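Local coordinates for protein alanine racemase (Actinobacillus succinogenes, PDB 3C3K) that is of unproven function but has the two-lobed periplasmic binding protein-like fold, with glycerol held between its lobes in this crystal, at residues Ala19-Ala24 with Asp220-Ser225; Ile30-Glu35 with Pro238-Gly243; Asp108-Glu113 with Leu267-Val272. One frame throughout, in Å; residues are numbered along the deposited sequence.

Interactions 1 and 2 share helix 21-35: its N-terminal start faces the cleft in interaction 1, and its later turns pack on helix 239-254 in interaction 2. Their centres are 14 Å apart, and they touch where F22 CD1 lies 3.3 Å from S239 OG. Interaction 2 also meets interaction 3 (centres 20 Å apart), with P238 CD packed 3.3 Å from P268 O. Interactions 1 and 3 do not touch; their nearest atoms are about 7 Å apart. Glycerol nevertheless relates them: it is bound by N20 and D220 of interaction 1 and by R142, which D108 of interaction 3 holds in a salt bridge.

Interaction 1: Ala19-Ala24 with Asp220-Ser225; sequences ANPFCA and DGVDIS. With GOL (glycerol), chain E.
P21 and V222 mark the nearest backbone approach, with CA atoms 6.5 Å apart, where the start of a helix (21-24) faces the loop 220-225; no direct hydrogen bond joins the segments. N20 is the N-cap: its OD1 accepts F22 N at 3.2 Å from above the carbonyl plane. The apolar part is a crosswise meeting of P21 CG and V222 CG2, 3.8 Å apart, while V222 CG1 rests 3.9 Å from F22 N. D220 OD2 approaches F22 obliquely, 3.4 Å from F22 CB, with ring and carboxylate planes 29° apart. With its CG anti to the backbone N (chi1 169°), F22 turns one ring face to the glycerol, whose C2 lies 3.6 Å above the ring centre. N20 ND2 donates almost straight (179°) to glycerol O3 at 3.1 Å, and O3 donates to D220 OD2 at 2.6 Å. Glycerol O2 donates to D220 OD1, and a water donates to both N20 OD1 and D220 OD2. R142 and Q237 also bind the glycerol, probably from the crystallisation liquor, which sits in the inter-lobe cleft, where ligands bind in this fold. Helix 193-205 adjoins both segments directly: V194 touches P21, and D193 accepts V222 N.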
ATOM      1  N   ALA B  19       2.060   2.627  -4.067  1.00 15.04           N
ATOM      2  CA  ALA B  19       1.258   3.044  -2.924  1.00 14.96           C
ATOM      3  C   ALA B  19      -0.240   2.840  -3.050  1.00 14.33           C
ATOM      4  O   ALA B  19      -0.949   2.965  -2.054  1.00 14.90           O
ATOM      5  CB  ALA B  19       1.539   4.473  -2.462  1.00 14.36           C
ATOM      6  N   ASN B  20      -0.706   2.466  -4.236  1.00 13.90           N
ATOM      7  CA  ASN B  20      -2.117   2.139  -4.457  1.00 14.04           C
ATOM      8  C   ASN B  20      -2.410   0.726  -3.963  1.00 12.22           C
ATOM      9  O   ASN B  20      -1.850  -0.221  -4.454  1.00 12.94           O
ATOM     10  CB  ASN B  20      -2.412   2.256  -5.933  1.00 12.65           C
ATOM     11  CG  ASN B  20      -3.871   2.072  -6.252  1.00 16.11           C
ATOM     12  OD1 ASN B  20      -4.692   1.858  -5.365  1.00 12.52           O
ATOM     13  ND2 ASN B  20      -4.210   2.182  -7.546  1.00 12.50           N
ATOM     14  N   PRO B  21      -3.255   0.570  -2.929  1.00 13.28           N
ATOM     15  CA  PRO B  21      -3.496  -0.785  -2.416  1.00 13.16           C
ATOM     16  C   PRO B  21      -4.062  -1.755  -3.493  1.00 12.64           C
ATOM     17  O   PRO B  21      -4.035  -2.963  -3.298  1.00 13.23           O
ATOM     18  CB  PRO B  21      -4.529  -0.546  -1.294  1.00 14.05           C
ATOM     19  CG  PRO B  21      -5.099   0.906  -1.664  1.00 14.82           C
ATOM     20  CD  PRO B  21      -3.989   1.602  -2.186  1.00 12.97           C
ATOM     21  N   PHE B  22      -4.642  -1.244  -4.575  1.00 12.94           N
ATOM     22  CA  PHE B  22      -5.105  -2.119  -5.664  1.00 13.60           C
ATOM     23  C   PHE B  22      -3.884  -2.779  -6.312  1.00 14.22           C
ATOM     24  O   PHE B  22      -3.868  -3.984  -6.609  1.00 13.24           O
ATOM     25  CB  PHE B  22      -5.851  -1.282  -6.732  1.00 15.59           C
ATOM     26  CG  PHE B  22      -6.148  -2.039  -8.037  1.00 14.04           C
ATOM     27  CD1 PHE B  22      -7.245  -2.880  -8.117  1.00 16.10           C
ATOM     28  CD2 PHE B  22      -5.333  -1.897  -9.139  1.00 13.47           C
ATOM     29  CE1 PHE B  22      -7.542  -3.549  -9.292  1.00 17.02           C
ATOM     30  CE2 PHE B  22      -5.613  -2.564 -10.314  1.00 15.00           C
ATOM     31  CZ  PHE B  22      -6.719  -3.388 -10.388  1.00 15.03           C
ATOM     32  N   CYS B  23      -2.831  -1.989  -6.537  1.00 14.16           N
ATOM     33  CA  CYS B  23      -1.610  -2.615  -7.071  1.00 14.56           C
ATOM     34  C   CYS B  23      -1.112  -3.716  -6.193  1.00 14.46           C
ATOM     35  O   CYS B  23      -0.730  -4.725  -6.708  1.00 17.37           O
ATOM     36  CB  CYS B  23      -0.519  -1.619  -7.286  1.00 16.42           C
ATOM     37  SG  CYS B  23      -1.053  -0.406  -8.527  1.00 17.34           S
ATOM     38  N   ALA B  24      -1.064  -3.514  -4.870  1.00 14.66           N
ATOM     39  CA  ALA B  24      -0.530  -4.497  -3.966  1.00 13.44           C
ATOM     40  C   ALA B  24      -1.329  -5.769  -4.049  1.00 11.95           C
ATOM     41  O   ALA B  24      -0.779  -6.858  -3.930  1.00 13.03           O
ATOM     42  CB  ALA B  24      -0.495  -3.944  -2.483  1.00 14.61           C
ATOM     43  N   ASP B 220     -12.826  -0.258  -6.115  1.00 15.28           N
ATOM     44  CA  ASP B 220     -11.759  -1.280  -5.998  1.00 15.13           C
ATOM     45  C   ASP B 220     -12.012  -2.333  -4.941  1.00 14.29           C
ATOM     46  O   ASP B 220     -11.654  -3.473  -5.114  1.00 12.82           O
ATOM     47  CB  ASP B 220     -10.363  -0.697  -5.780  1.00 14.75           C
ATOM     48  CG  ASP B 220      -9.774  -0.059  -7.042  1.00 13.86           C
ATOM     49  OD1 ASP B 220     -10.327  -0.161  -8.134  1.00 16.46           O
ATOM     50  OD2 ASP B 220      -8.722   0.537  -6.924  1.00 12.79           O
ATOM     51  N   GLY B 221     -12.556  -1.922  -3.806  1.00 14.89           N
ATOM     52  CA  GLY B 221     -12.906  -2.880  -2.748  1.00 13.80           C
ATOM     53  C   GLY B 221     -11.661  -3.260  -1.974  1.00 15.98           C
ATOM     54  O   GLY B 221     -11.454  -4.415  -1.723  1.00 16.18           O
ATOM     55  N   VAL B 222     -10.790  -2.283  -1.654  1.00 15.54           N
ATOM     56  CA  VAL B 222      -9.571  -2.515  -0.844  1.00 12.86           C
ATOM     57  C   VAL B 222      -9.911  -2.369   0.654  1.00 13.21           C
ATOM     58  O   VAL B 222     -11.041  -2.004   0.977  1.00 11.90           O
ATOM     59  CB  VAL B 222      -8.377  -1.658  -1.307  1.00 12.00           C
ATOM     60  CG1 VAL B 222      -7.892  -2.131  -2.672  1.00 10.36           C
ATOM     61  CG2 VAL B 222      -8.768  -0.100  -1.382  1.00 11.05           C
ATOM     62  N   ASP B 223      -9.017  -2.783   1.552  1.00 12.65           N
ATOM     63  CA  ASP B 223      -9.347  -2.801   3.002  1.00 14.50           C
ATOM     64  C   ASP B 223      -9.809  -1.460   3.574  1.00 14.14           C
ATOM     65  O   ASP B 223     -10.666  -1.447   4.452  1.00 14.30           O
ATOM     66  CB  ASP B 223      -8.171  -3.241   3.868  1.00 14.33           C
ATOM     67  CG  ASP B 223      -7.905  -4.702   3.757  1.00 18.08           C
ATOM     68  OD1 ASP B 223      -8.580  -5.381   2.935  1.00 18.26           O
ATOM     69  OD2 ASP B 223      -6.994  -5.160   4.467  1.00 19.88           O
ATOM     70  N   ILE B 224      -9.299  -0.340   3.067  1.00 13.97           N
ATOM     71  CA  ILE B 224      -9.730   0.961   3.621  1.00 12.85           C
ATOM     72  C   ILE B 224     -11.237   1.107   3.554  1.00 14.32           C
ATOM     73  O   ILE B 224     -11.859   1.741   4.402  1.00 13.14           O
ATOM     74  CB  ILE B 224      -8.995   2.218   3.005  1.00 12.71           C
ATOM     75  CG1 ILE B 224      -9.141   3.462   3.912  1.00 13.84           C
ATOM     76  CG2 ILE B 224      -9.561   2.611   1.642  1.00 10.34           C
ATOM     77  CD1 ILE B 224      -8.549   3.280   5.326  1.00 16.52           C
ATOM     78  N   SER B 225     -11.841   0.497   2.546  1.00 15.23           N
ATOM     79  CA  SER B 225     -13.281   0.604   2.398  1.00 15.84           C
ATOM     80  C   SER B 225     -14.033  -0.106   3.549  1.00 17.52           C
ATOM     81  O   SER B 225     -15.242   0.135   3.757  1.00 18.51           O
ATOM     82  CB  SER B 225     -13.700   0.094   1.030  1.00 15.42           C
ATOM     83  OG  SER B 225     -13.724  -1.325   0.997  1.00 10.79           O
TER
HETATM   84  C1  GOL E 303      -7.569   0.190 -11.752  1.00 16.59           C
HETATM   85  O1  GOL E 303      -8.602  -0.691 -12.150  1.00 16.03           O
HETATM   86  C2  GOL E 303      -7.836   0.558 -10.292  1.00 16.02           C
HETATM   87  O2  GOL E 303      -9.163   1.047 -10.213  1.00 15.21           O
HETATM   88  C3  GOL E 303      -6.783   1.520  -9.733  1.00 17.18           C
HETATM   89  O3  GOL E 303      -7.131   1.883  -8.402  1.00 18.88           O
HETATM   90  O   HOH W   1      -7.465   2.019  -5.014  1.00 16.67           O

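Interaction 2: Ile30-Glu35 with Pro238-Gly243; sequences IEKTAE and PSEQIG
I30 and G243 bring helices 21-35 and 239-254 close together, with their CA atoms 4.3 Å apart. At this buried, tight end I30 CG1 lies against backbone alone, 3.5 Å from G243 O and 3.6 Å from G243 CA; the absence of a side chain on G243 is what permits so short a separation. I30 also touches V247 of the same partner helix and I41 of strand 39-45, so this end merges with the hydrophobic interior of the lobe. The other end is looser and faces solvent. There the exposed K32 crosses E240 at about a right angle, and K32 NZ makes a salt bridge to E240 OE2, 2.7 Å, nearly on the line of the C-O bond. The lysine chain runs past the carboxylate, K32 CD 3.2 Å from E240 OE2, and a bend at chi3 (57°) then turns CE so that NZ reaches the same oxygen. E240 touches K28 as well, while E35 pairs with R52 of the second subunit. The chemistry is thus divided: close contact of an isoleucine methylene with a glycine backbone is consistent with the short helix spacing, and one ion pair spans the wider gap, probably adding modest strength because water can compete for its charges.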
ATOM      1  N   ILE B  30      -0.270 -12.022  -8.685  1.00 13.66           N
ATOM      2  CA  ILE B  30       0.820 -12.305  -9.591  1.00 13.02           C
ATOM      3  C   ILE B  30       1.792 -13.290  -8.909  1.00 14.67           C
ATOM      4  O   ILE B  30       2.103 -14.355  -9.496  1.00 13.05           O
ATOM      5  CB  ILE B  30       1.523 -11.011 -10.086  1.00 13.48           C
ATOM      6  CG1 ILE B  30       0.619 -10.334 -11.107  1.00  9.59           C
ATOM      7  CG2 ILE B  30       2.842 -11.301 -10.700  1.00 11.56           C
ATOM      8  CD1 ILE B  30       1.004  -8.867 -11.447  1.00 14.27           C
ATOM      9  N   GLU B  31       2.248 -12.956  -7.685  1.00 14.57           N
ATOM     10  CA  GLU B  31       3.256 -13.732  -6.973  1.00 14.80           C
ATOM     11  C   GLU B  31       2.762 -15.139  -6.707  1.00 15.42           C
ATOM     12  O   GLU B  31       3.509 -16.091  -6.810  1.00 15.62           O
ATOM     13  CB  GLU B  31       3.547 -13.112  -5.617  1.00 15.26           C
ATOM     14  CG  GLU B  31       4.235 -11.786  -5.640  1.00 15.08           C
ATOM     15  CD  GLU B  31       4.234 -11.091  -4.258  1.00 19.32           C
ATOM     16  OE1 GLU B  31       3.290 -11.292  -3.425  1.00 22.87           O
ATOM     17  OE2 GLU B  31       5.210 -10.361  -4.024  1.00 21.79           O
ATOM     18  N   LYS B  32       1.491 -15.276  -6.382  1.00 16.10           N
ATOM     19  CA  LYS B  32       0.975 -16.602  -6.045  1.00 17.63           C
ATOM     20  C   LYS B  32       1.097 -17.507  -7.234  1.00 16.47           C
ATOM     21  O   LYS B  32       1.598 -18.579  -7.092  1.00 16.25           O
ATOM     22  CB  LYS B  32      -0.472 -16.547  -5.622  1.00 17.32           C
ATOM     23  CG  LYS B  32      -0.629 -16.293  -4.118  1.00 24.12           C
ATOM     24  CD  LYS B  32      -2.083 -16.011  -3.857  1.00 30.45           C
ATOM     25  CE  LYS B  32      -2.887 -17.228  -4.371  1.00 33.61           C
ATOM     26  NZ  LYS B  32      -4.280 -17.214  -3.832  1.00 39.26           N
ATOM     27  N   THR B  33       0.634 -17.063  -8.398  1.00 16.94           N
ATOM     28  CA  THR B  33       0.721 -17.913  -9.595  1.00 16.28           C
ATOM     29  C   THR B  33       2.118 -18.086 -10.097  1.00 15.55           C
ATOM     30  O   THR B  33       2.477 -19.195 -10.450  1.00 14.59           O
ATOM     31  CB  THR B  33      -0.303 -17.556 -10.662  1.00 16.76           C
ATOM     32  OG1 THR B  33      -1.600 -17.695 -10.049  1.00 18.83           O
ATOM     33  CG2 THR B  33      -0.229 -18.514 -11.858  1.00 17.16           C
ATOM     34  N   ALA B  34       2.914 -17.010 -10.116  1.00 15.21           N
ATOM     35  CA  ALA B  34       4.289 -17.085 -10.629  1.00 14.95           C
ATOM     36  C   ALA B  34       5.116 -18.065  -9.810  1.00 15.32           C
ATOM     37  O   ALA B  34       5.809 -18.894 -10.395  1.00 15.75           O
ATOM     38  CB  ALA B  34       4.952 -15.670 -10.703  1.00 13.53           C
ATOM     39  N   GLU B  35       4.986 -18.066  -8.470  1.00 15.17           N
ATOM     40  CA  GLU B  35       5.911 -18.821  -7.659  1.00 16.81           C
ATOM     41  C   GLU B  35       5.571 -20.323  -7.617  1.00 17.43           C
ATOM     42  O   GLU B  35       6.406 -21.116  -7.174  1.00 18.52           O
ATOM     43  CB  GLU B  35       6.016 -18.259  -6.245  1.00 17.54           C
ATOM     44  CG  GLU B  35       6.445 -16.790  -6.228  1.00 19.45           C
ATOM     45  CD  GLU B  35       6.967 -16.276  -4.878  1.00 18.67           C
ATOM     46  OE1 GLU B  35       6.287 -16.452  -3.857  1.00 20.74           O
ATOM     47  OE2 GLU B  35       8.029 -15.631  -4.853  1.00 20.01           O
ATOM     48  N   PRO B 238     -12.041  -8.166  -8.567  1.00 14.40           N
ATOM     49  CA  PRO B 238     -11.381  -9.376  -8.090  1.00 14.51           C
ATOM     50  C   PRO B 238      -9.848  -9.244  -8.233  1.00 15.36           C
ATOM     51  O   PRO B 238      -9.236  -9.905  -9.112  1.00 16.52           O
ATOM     52  CB  PRO B 238     -11.946 -10.467  -9.030  1.00 13.52           C
ATOM     53  CG  PRO B 238     -12.226  -9.757 -10.297  1.00 14.49           C
ATOM     54  CD  PRO B 238     -12.621  -8.332  -9.927  1.00 13.23           C
ATOM     55  N   SER B 239      -9.237  -8.440  -7.368  1.00 14.13           N
ATOM     56  CA  SER B 239      -7.882  -7.939  -7.628  1.00 14.25           C
ATOM     57  C   SER B 239      -6.819  -9.027  -7.691  1.00 14.67           C
ATOM     58  O   SER B 239      -6.014  -9.053  -8.623  1.00 15.89           O
ATOM     59  CB  SER B 239      -7.525  -6.840  -6.649  1.00 14.63           C
ATOM     60  OG  SER B 239      -8.393  -5.722  -6.881  1.00 17.75           O
ATOM     61  N   GLU B 240      -6.797  -9.901  -6.692  1.00 14.68           N
ATOM     62  CA  GLU B 240      -5.943 -11.069  -6.742  1.00 17.54           C
ATOM     63  C   GLU B 240      -6.123 -11.962  -7.974  1.00 17.23           C
ATOM     64  O   GLU B 240      -5.128 -12.384  -8.559  1.00 17.56           O
ATOM     65  CB  GLU B 240      -6.082 -11.884  -5.473  1.00 16.12           C
ATOM     66  CG  GLU B 240      -4.900 -12.751  -5.195  1.00 23.40           C
ATOM     67  CD  GLU B 240      -4.930 -13.326  -3.767  1.00 30.19           C
ATOM     68  OE1 GLU B 240      -4.960 -12.547  -2.793  1.00 30.91           O
ATOM     69  OE2 GLU B 240      -4.970 -14.563  -3.620  1.00 37.22           O
ATOM     70  N   GLN B 241      -7.365 -12.295  -8.332  1.00 17.45           N
ATOM     71  CA  GLN B 241      -7.684 -13.040  -9.581  1.00 17.37           C
ATOM     72  C   GLN B 241      -7.192 -12.347 -10.854  1.00 15.68           C
ATOM     73  O   GLN B 241      -6.698 -13.008 -11.741  1.00 15.55           O
ATOM     74  CB  GLN B 241      -9.199 -13.357  -9.702  1.00 18.14           C
ATOM     75  CG  GLN B 241      -9.746 -14.290  -8.545  1.00 21.40           C
ATOM     76  CD  GLN B 241     -11.139 -14.925  -8.807  1.00 24.66           C
ATOM     77  OE1 GLN B 241     -11.383 -16.098  -8.468  1.00 31.28           O
ATOM     78  NE2 GLN B 241     -12.057 -14.148  -9.407  1.00 30.90           N
ATOM     79  N   ILE B 242      -7.306 -11.025 -10.942  1.00 14.09           N
ATOM     80  CA  ILE B 242      -6.635 -10.268 -11.999  1.00 13.45           C
ATOM     81  C   ILE B 242      -5.143 -10.562 -12.130  1.00 13.69           C
ATOM     82  O   ILE B 242      -4.693 -10.858 -13.223  1.00 13.68           O
ATOM     83  CB  ILE B 242      -6.935  -8.751 -11.875  1.00 13.98           C
ATOM     84  CG1 ILE B 242      -8.424  -8.502 -12.087  1.00  8.57           C
ATOM     85  CG2 ILE B 242      -6.077  -7.873 -12.889  1.00 15.62           C
ATOM     86  CD1 ILE B 242      -8.787  -7.114 -11.750  1.00 15.87           C
ATOM     87  N   GLY B 243      -4.375 -10.486 -11.043  1.00 13.27           N
ATOM     88  CA  GLY B 243      -2.935 -10.854 -11.090  1.00 11.07           C
ATOM     89  C   GLY B 243      -2.690 -12.339 -11.394  1.00 12.94           C
ATOM     90  O   GLY B 243      -1.801 -12.684 -12.171  1.00 12.10           O
TER

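Interaction 3: Asp108-Glu113 with Leu267-Val272; sequences DVAASE and LPWKFV
W269 lays one face of its indole over A111. The methyl of A111 sits above the five-membered ring, its CB 3.7 Å from the ring centroid and only 9° off the normal, a CH-pi contact of nearly vertical geometry. The backbone shares the same ring system: A111 CA is 3.6 Å from W269 CE2, and A111 N is 3.8 Å from W269 CZ2. A110 extends the contact at longer range, with its CB 4.2 Å from W269 NE1 and its carbonyl O oblique to the ring, 3.9 Å from CZ2. The W269 side chain starts with CG between the backbone N and the carbonyl carbon (chi1 53°), the torsion that sets the indole across the first turn of helix 108-121. Y114, one turn further along, meets the indole edge-to-face, and V235 of strand 234-236 touches both W269 and A111. Within that helical turn D108 O accepts two bonds, one from S112 N and a shorter one of 2.6 Å from S112 OG, tilted 20° from the carbonyl plane. The CB of D108 points away from 267-272, and its OD1 forms a salt bridge with R142, one of the residues that bind the glycerol. Both segments follow first-lobe strands, 102-105 and 264-266, so the contact lies where the chain crosses between lobes, as in the hinge of periplasmic binding proteins. No hydrogen bond links the two segments. Their contact probably rests on dispersion and the weak attraction of C-H groups for the indole pi face, while D108 bonds within the helix and to R142.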
ATOM      1  N   ASP B 108     -14.940  -1.232 -16.898  1.00 16.76           N
ATOM      2  CA  ASP B 108     -15.068   0.011 -16.167  1.00 16.03           C
ATOM      3  C   ASP B 108     -16.292   0.806 -16.545  1.00 16.18           C
ATOM      4  O   ASP B 108     -16.875   1.520 -15.704  1.00 15.03           O
ATOM      5  CB  ASP B 108     -13.811   0.833 -16.328  1.00 16.63           C
ATOM      6  CG  ASP B 108     -12.669   0.290 -15.460  1.00 16.15           C
ATOM      7  OD1 ASP B 108     -12.896   0.273 -14.259  1.00 15.62           O
ATOM      8  OD2 ASP B 108     -11.633  -0.184 -15.952  1.00 15.75           O
ATOM      9  N   VAL B 109     -16.664   0.752 -17.810  1.00 16.44           N
ATOM     10  CA  VAL B 109     -17.863   1.509 -18.250  1.00 16.09           C
ATOM     11  C   VAL B 109     -19.095   0.923 -17.659  1.00 15.69           C
ATOM     12  O   VAL B 109     -19.870   1.667 -17.125  1.00 17.05           O
ATOM     13  CB  VAL B 109     -18.002   1.569 -19.772  1.00 16.76           C
ATOM     14  CG1 VAL B 109     -19.306   2.363 -20.186  1.00 16.94           C
ATOM     15  CG2 VAL B 109     -16.858   2.297 -20.283  1.00 14.06           C
ATOM     16  N   ALA B 110     -19.249  -0.412 -17.667  1.00 14.73           N
ATOM     17  CA  ALA B 110     -20.460  -1.002 -17.089  1.00 14.48           C
ATOM     18  C   ALA B 110     -20.540  -0.760 -15.573  1.00 14.75           C
ATOM     19  O   ALA B 110     -21.623  -0.444 -15.067  1.00 16.25           O
ATOM     20  CB  ALA B 110     -20.590  -2.530 -17.376  1.00 12.99           C
ATOM     21  N   ALA B 111     -19.430  -0.934 -14.850  1.00 13.42           N
ATOM     22  CA  ALA B 111     -19.415  -0.666 -13.405  1.00 12.89           C
ATOM     23  C   ALA B 111     -19.768   0.776 -13.083  1.00 14.41           C
ATOM     24  O   ALA B 111     -20.517   0.975 -12.159  1.00 14.44           O
ATOM     25  CB  ALA B 111     -18.072  -1.005 -12.801  1.00 12.80           C
ATOM     26  N   SER B 112     -19.178   1.780 -13.771  1.00 12.57           N
ATOM     27  CA  SER B 112     -19.495   3.138 -13.404  1.00 14.68           C
ATOM     28  C   SER B 112     -20.893   3.583 -13.753  1.00 15.07           C
ATOM     29  O   SER B 112     -21.472   4.329 -12.998  1.00 15.89           O
ATOM     30  CB  SER B 112     -18.446   4.148 -13.865  1.00 14.41           C
ATOM     31  OG  SER B 112     -18.023   3.724 -15.103  1.00 23.45           O
ATOM     32  N   GLU B 113     -21.470   3.088 -14.857  1.00 16.40           N
ATOM     33  CA  GLU B 113     -22.855   3.434 -15.161  1.00 17.35           C
ATOM     34  C   GLU B 113     -23.773   2.820 -14.132  1.00 17.02           C
ATOM     35  O   GLU B 113     -24.751   3.426 -13.788  1.00 17.90           O
ATOM     36  CB  GLU B 113     -23.278   2.995 -16.596  1.00 17.30           C
ATOM     37  CG  GLU B 113     -22.452   3.615 -17.683  1.00 19.01           C
ATOM     38  CD  GLU B 113     -22.894   3.173 -19.068  1.00 21.61           C
ATOM     39  OE1 GLU B 113     -23.207   1.983 -19.262  1.00 28.26           O
ATOM     40  OE2 GLU B 113     -22.878   4.020 -19.966  1.00 27.29           O
ATOM     41  N   LEU B 267     -13.096  -9.918 -16.110  1.00 18.50           N
ATOM     42  CA  LEU B 267     -13.528 -10.575 -14.870  1.00 18.29           C
ATOM     43  C   LEU B 267     -14.670  -9.762 -14.200  1.00 18.96           C
ATOM     44  O   LEU B 267     -14.758  -8.523 -14.392  1.00 18.87           O
ATOM     45  CB  LEU B 267     -12.332 -10.787 -13.902  1.00 16.47           C
ATOM     46  CG  LEU B 267     -11.139 -11.618 -14.399  1.00 17.60           C
ATOM     47  CD1 LEU B 267     -10.243 -11.915 -13.241  1.00 17.48           C
ATOM     48  CD2 LEU B 267     -11.513 -12.986 -15.074  1.00 20.91           C
ATOM     49  N   PRO B 268     -15.607 -10.458 -13.492  1.00 19.19           N
ATOM     50  CA  PRO B 268     -16.793  -9.740 -12.947  1.00 18.96           C
ATOM     51  C   PRO B 268     -16.430  -8.814 -11.808  1.00 19.35           C
ATOM     52  O   PRO B 268     -15.679  -9.206 -10.952  1.00 19.66           O
ATOM     53  CB  PRO B 268     -17.735 -10.858 -12.396  1.00 20.33           C
ATOM     54  CG  PRO B 268     -17.036 -12.202 -12.628  1.00 18.90           C
ATOM     55  CD  PRO B 268     -15.612 -11.916 -13.201  1.00 19.66           C
ATOM     56  N   TRP B 269     -16.971  -7.591 -11.824  1.00 19.18           N
ATOM     57  CA  TRP B 269     -16.956  -6.682 -10.676  1.00 19.07           C
ATOM     58  C   TRP B 269     -18.234  -6.858  -9.885  1.00 19.65           C
ATOM     59  O   TRP B 269     -19.229  -7.305 -10.435  1.00 20.34           O
ATOM     60  CB  TRP B 269     -16.858  -5.239 -11.163  1.00 18.54           C
ATOM     61  CG  TRP B 269     -17.917  -4.904 -12.160  1.00 19.38           C
ATOM     62  CD1 TRP B 269     -17.821  -4.998 -13.519  1.00 22.75           C
ATOM     63  CD2 TRP B 269     -19.248  -4.441 -11.877  1.00 18.78           C
ATOM     64  NE1 TRP B 269     -19.009  -4.638 -14.104  1.00 24.25           N
ATOM     65  CE2 TRP B 269     -19.895  -4.269 -13.113  1.00 21.82           C
ATOM     66  CE3 TRP B 269     -19.949  -4.149 -10.688  1.00 16.57           C
ATOM     67  CZ2 TRP B 269     -21.223  -3.833 -13.210  1.00 21.86           C
ATOM     68  CZ3 TRP B 269     -21.288  -3.716 -10.772  1.00 18.66           C
ATOM     69  CH2 TRP B 269     -21.917  -3.587 -12.028  1.00 19.05           C
ATOM     70  N   LYS B 270     -18.242  -6.447  -8.630  1.00 20.03           N
ATOM     71  CA  LYS B 270     -19.453  -6.509  -7.836  1.00 22.16           C
ATOM     72  C   LYS B 270     -19.684  -5.161  -7.171  1.00 20.89           C
ATOM     73  O   LYS B 270     -18.756  -4.548  -6.643  1.00 21.59           O
ATOM     74  CB  LYS B 270     -19.375  -7.667  -6.792  1.00 21.27           C
ATOM     75  CG  LYS B 270     -20.729  -7.957  -6.140  1.00 26.00           C
ATOM     76  CD  LYS B 270     -20.738  -9.019  -4.971  1.00 26.32           C
ATOM     77  CE  LYS B 270     -22.176  -9.708  -4.807  1.00 29.40           C
ATOM     78  NZ  LYS B 270     -22.054 -11.274  -4.638  1.00 31.46           N
ATOM     79  N   PHE B 271     -20.933  -4.707  -7.163  1.00 21.49           N
ATOM     80  CA  PHE B 271     -21.273  -3.484  -6.439  1.00 20.25           C
ATOM     81  C   PHE B 271     -21.576  -3.920  -5.072  1.00 19.14           C
ATOM     82  O   PHE B 271     -22.472  -4.694  -4.889  1.00 20.65           O
ATOM     83  CB  PHE B 271     -22.513  -2.882  -7.000  1.00 19.05           C
ATOM     84  CG  PHE B 271     -22.907  -1.615  -6.374  1.00 19.60           C
ATOM     85  CD1 PHE B 271     -22.265  -0.422  -6.731  1.00 22.21           C
ATOM     86  CD2 PHE B 271     -23.981  -1.565  -5.487  1.00 22.03           C
ATOM     87  CE1 PHE B 271     -22.689   0.758  -6.228  1.00 18.92           C
ATOM     88  CE2 PHE B 271     -24.419  -0.362  -4.964  1.00 18.69           C
ATOM     89  CZ  PHE B 271     -23.769   0.796  -5.319  1.00 18.73           C
ATOM     90  N   VAL B 272     -20.778  -3.479  -4.130  1.00 18.20           N
ATOM     91  CA  VAL B 272     -20.917  -3.918  -2.727  1.00 17.72           C
ATOM     92  C   VAL B 272     -21.476  -2.745  -1.901  1.00 17.76           C
ATOM     93  O   VAL B 272     -20.837  -1.724  -1.741  1.00 18.07           O
ATOM     94  CB  VAL B 272     -19.565  -4.413  -2.174  1.00 17.51           C
ATOM     95  CG1 VAL B 272     -19.639  -4.574  -0.727  1.00 18.35           C
ATOM     96  CG2 VAL B 272     -19.140  -5.725  -2.890  1.00 12.60           C
TER